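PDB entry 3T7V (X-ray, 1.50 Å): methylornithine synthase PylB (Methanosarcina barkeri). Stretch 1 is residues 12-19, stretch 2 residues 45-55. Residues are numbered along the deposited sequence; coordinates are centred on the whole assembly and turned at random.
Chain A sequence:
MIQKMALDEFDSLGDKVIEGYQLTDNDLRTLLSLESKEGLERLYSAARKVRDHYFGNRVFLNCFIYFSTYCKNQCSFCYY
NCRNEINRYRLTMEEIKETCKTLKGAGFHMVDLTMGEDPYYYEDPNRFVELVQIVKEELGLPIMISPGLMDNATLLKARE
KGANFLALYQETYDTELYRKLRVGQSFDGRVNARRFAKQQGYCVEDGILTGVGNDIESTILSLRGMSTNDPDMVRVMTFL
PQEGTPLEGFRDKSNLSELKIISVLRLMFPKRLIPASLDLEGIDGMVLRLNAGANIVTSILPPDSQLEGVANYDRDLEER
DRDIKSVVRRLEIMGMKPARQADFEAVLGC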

# COMPACT_ATOMS: atom_id res chain seq x y z
N SER A 12 21.04 -16.04 -11.94
CA SER A 12 21.63 -14.95 -12.74
C SER A 12 20.67 -13.74 -12.94
O SER A 12 21.14 -12.60 -13.13
CB SER A 12 22.06 -15.49 -14.09
OG SER A 12 20.92 -15.86 -14.85
N LEU A 13 19.35 -13.97 -12.93
CA LEU A 13 18.39 -12.89 -13.19
C LEU A 13 18.52 -11.79 -12.14
O LEU A 13 18.57 -10.64 -12.51
CB LEU A 13 16.91 -13.35 -13.26
CG LEU A 13 15.86 -12.24 -13.40
CD1 LEU A 13 16.12 -11.31 -14.60
CD2 LEU A 13 14.42 -12.80 -13.46
N GLY A 14 18.65 -12.15 -10.86
CA GLY A 14 18.86 -11.11 -9.82
C GLY A 14 20.14 -10.29 -10.03
O GLY A 14 20.15 -9.06 -9.94
N ASP A 15 21.21 -10.99 -10.39
CA ASP A 15 22.51 -10.34 -10.72
C ASP A 15 22.42 -9.35 -11.88
O ASP A 15 23.00 -8.27 -11.84
CB ASP A 15 23.55 -11.40 -11.11
CG ASP A 15 23.79 -12.44 -10.00
OD1 ASP A 15 23.58 -12.13 -8.80
OD2 ASP A 15 24.21 -13.57 -10.34
N LYS A 16 21.73 -9.81 -12.95
CA LYS A 16 21.51 -8.99 -14.11
C LYS A 16 20.78 -7.68 -13.68
O LYS A 16 21.18 -6.57 -14.02
CB LYS A 16 20.71 -9.78 -15.21
CG LYS A 16 21.44 -11.00 -15.84
CD LYS A 16 20.49 -11.91 -16.62
CE LYS A 16 19.89 -11.23 -17.87
NZ LYS A 16 19.13 -12.18 -18.74
N VAL A 17 19.72 -7.81 -12.89
CA VAL A 17 19.01 -6.62 -12.43
C VAL A 17 19.83 -5.68 -11.57
O VAL A 17 19.76 -4.44 -11.71
CB VAL A 17 17.70 -7.07 -11.73
CG1 VAL A 17 17.02 -5.93 -11.00
CG2 VAL A 17 16.80 -7.66 -12.81
N ILE A 18 20.60 -6.26 -10.66
CA ILE A 18 21.51 -5.49 -9.81
C ILE A 18 22.45 -4.64 -10.68
O ILE A 18 22.69 -3.46 -10.38
CB ILE A 18 22.27 -6.41 -8.79
CG1 ILE A 18 21.28 -6.89 -7.73
CG2 ILE A 18 23.47 -5.68 -8.12
CD1 ILE A 18 21.78 -8.13 -7.00
N GLU A 19 22.89 -5.22 -11.79
CA GLU A 19 23.81 -4.53 -12.71
C GLU A 19 23.18 -3.51 -13.66
O GLU A 19 23.93 -2.82 -14.38
CB GLU A 19 24.56 -5.57 -13.52
CG GLU A 19 25.47 -6.45 -12.68
CD GLU A 19 26.72 -5.72 -12.24
OE1 GLU A 19 26.60 -4.74 -11.46
OE2 GLU A 19 27.82 -6.14 -12.66
N SER A 45 13.48 -16.19 -5.32
CA SER A 45 14.89 -16.13 -4.99
C SER A 45 15.59 -14.98 -5.72
O SER A 45 16.40 -14.28 -5.12
CB SER A 45 15.58 -17.47 -5.40
OG SER A 45 16.94 -17.38 -5.05
N ALA A 46 15.28 -14.77 -7.01
CA ALA A 46 15.89 -13.66 -7.72
C ALA A 46 15.52 -12.31 -7.08
O ALA A 46 16.34 -11.39 -6.93
CB ALA A 46 15.48 -13.69 -9.23
N ALA A 47 14.22 -12.17 -6.80
CA ALA A 47 13.80 -10.91 -6.16
C ALA A 47 14.42 -10.74 -4.77
O ALA A 47 14.77 -9.61 -4.40
CB ALA A 47 12.27 -10.90 -6.08
N ARG A 48 14.57 -11.80 -3.98
CA ARG A 48 15.25 -11.61 -2.69
C ARG A 48 16.73 -11.22 -2.90
O ARG A 48 17.25 -10.43 -2.11
CB ARG A 48 15.17 -12.90 -1.88
CG ARG A 48 13.80 -13.28 -1.36
CD ARG A 48 13.87 -14.36 -0.27
NE ARG A 48 14.48 -15.63 -0.77
CZ ARG A 48 13.81 -16.62 -1.33
NH1 ARG A 48 12.49 -16.52 -1.56
NH2 ARG A 48 14.50 -17.71 -1.70
N LYS A 49 17.41 -11.74 -3.92
CA LYS A 49 18.78 -11.31 -4.16
C LYS A 49 18.88 -9.80 -4.39
O LYS A 49 19.74 -9.10 -3.86
CB LYS A 49 19.35 -12.04 -5.39
CG LYS A 49 20.86 -11.82 -5.57
CD LYS A 49 21.45 -12.51 -6.81
CE LYS A 49 21.46 -14.02 -6.67
NZ LYS A 49 21.77 -14.69 -7.98
N VAL A 50 17.94 -9.28 -5.17
CA VAL A 50 17.92 -7.85 -5.51
C VAL A 50 17.60 -7.08 -4.24
O VAL A 50 18.30 -6.12 -3.90
CB VAL A 50 16.85 -7.56 -6.64
CG1 VAL A 50 16.82 -6.07 -6.92
CG2 VAL A 50 17.29 -8.30 -7.90
N ARG A 51 16.55 -7.50 -3.53
CA ARG A 51 16.17 -6.77 -2.31
C ARG A 51 17.30 -6.79 -1.25
O ARG A 51 17.58 -5.78 -0.63
CB ARG A 51 14.99 -7.45 -1.70
CG ARG A 51 14.25 -6.68 -0.61
CD ARG A 51 14.54 -7.15 0.76
NE ARG A 51 14.86 -8.56 0.99
CZ ARG A 51 13.98 -9.53 1.22
NH1 ARG A 51 12.69 -9.27 1.30
NH2 ARG A 51 14.38 -10.78 1.43
N ASP A 52 17.99 -7.93 -1.14
CA ASP A 52 19.04 -8.05 -0.12
C ASP A 52 20.23 -7.17 -0.50
O ASP A 52 20.91 -6.62 0.35
CB ASP A 52 19.50 -9.51 0.01
CG ASP A 52 18.44 -10.45 0.64
OD1 ASP A 52 17.39 -10.02 1.19
OD2 ASP A 52 18.68 -11.70 0.59
N HIS A 53 20.48 -7.02 -1.80
CA HIS A 53 21.57 -6.19 -2.26
C HIS A 53 21.40 -4.77 -1.81
O HIS A 53 22.36 -4.15 -1.33
CB HIS A 53 21.70 -6.26 -3.76
CG HIS A 53 22.84 -5.43 -4.30
ND1 HIS A 53 24.14 -5.89 -4.33
CD2 HIS A 53 22.88 -4.15 -4.80
CE1 HIS A 53 24.94 -4.94 -4.85
NE2 HIS A 53 24.19 -3.88 -5.14
N TYR A 54 20.17 -4.22 -1.97
CA TYR A 54 19.93 -2.81 -1.64
C TYR A 54 19.45 -2.56 -0.22
O TYR A 54 19.62 -1.44 0.28
CB TYR A 54 18.93 -2.21 -2.63
CG TYR A 54 19.52 -2.06 -3.99
CD1 TYR A 54 20.54 -1.15 -4.20
CD2 TYR A 54 19.09 -2.84 -5.03
CE1 TYR A 54 21.08 -1.03 -5.47
CE2 TYR A 54 19.66 -2.74 -6.31
CZ TYR A 54 20.66 -1.83 -6.49
OH TYR A 54 21.25 -1.70 -7.73
N PHE A 55 18.88 -3.59 0.42
CA PHE A 55 18.26 -3.39 1.75
C PHE A 55 18.74 -4.32 2.82
O PHE A 55 18.34 -4.21 4.00
CB PHE A 55 16.71 -3.45 1.65
CG PHE A 55 16.16 -2.39 0.77
CD1 PHE A 55 16.00 -1.07 1.25
CD2 PHE A 55 15.90 -2.65 -0.59
CE1 PHE A 55 15.51 -0.04 0.40
CE2 PHE A 55 15.45 -1.62 -1.40
CZ PHE A 55 15.21 -0.33 -0.95
O HOH W 1 19.00 -14.60 -9.28
O HOH W 2 19.60 -2.17 -9.86

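How do the two backbones lie against each other? Both stretches are helical where they meet, and their N-to-C directions differ by 37°, so the helices run roughly the same way. Their axes approach to 8.2 Å, a close spacing that Gly-14 makes possible. Its CA lies 4.4 Å from the CA of Ala-46 and 3.8 Å from the O of Ala-46, with no side chain on the one helix and a single methyl on the other to hold the backbones apart. A CB at Gly-14 would point toward the second helix and fall about 3.0 Å from Ala-46 O and 3.1 Å from Lys-49 CB, both tight for carbon. The O of Ala-46 also accepts from the N of Val-50 within its own helix, and Gly-14 packs against it.

Which apolar side chains fill the space around this close point? Leu-13 brings its CB to 4.3 Å from the CB of Ala-46, a loose contact beside the glycine. One turn further along, Val-17 points toward the second helix and sets its CG1 3.9 Å from the CG2 of Val-50. That same CG2 of Val-50 lies 3.6 Å from the O of Gly-14 and 4.2 Å from the CG1 of Ile-18, so one methyl group touches three residues of the first helix. Ile-18 gives up more surface than any other residue in the contact. Its CA-to-CB bond points sideways, but the end of the side chain comes nearer, and CD1 reaches 4.1 Å from the CG of Lys-49, touching the aliphatic part of a charged residue.

What does the imidazole of His-53 contribute? It offers a flat face to a methyl group. The CG2 of Ile-18 sits 3.5 Å from the centroid of the His-53 ring and only 9° off the ring normal, almost directly above its centre. This is a CH-pi contact, in which the weakly polarised C-H bonds of the methyl group meet the electron-rich face of the ring.

Where do charge and water join the helices? Lys-49 reaches across toward the start of the first helix, its CD 2.9 Å from the OD1 of Asp-15, and its ammonium group forms a salt bridge with that carboxylate: NZ to OD1 is 3.2 Å. The accompanying hydrogen bond is weak. The same NZ of Lys-49 donates to water 1 at 3.1 Å, and this water also accepts from the N of Gly-14 at 2.9 Å. That amide lies in the first turn of its helix, and the water gives it a partner. Near Ile-18, water 2 makes a second bridge, donating to the O of Val-17 at 2.9 Å and hydrogen-bonded to the OH of Tyr-54 at 2.7 Å. One water thus lies near Gly-14 and Lys-49, the other near Val-17 and Tyr-54, with polar links interspersed among the apolar contacts.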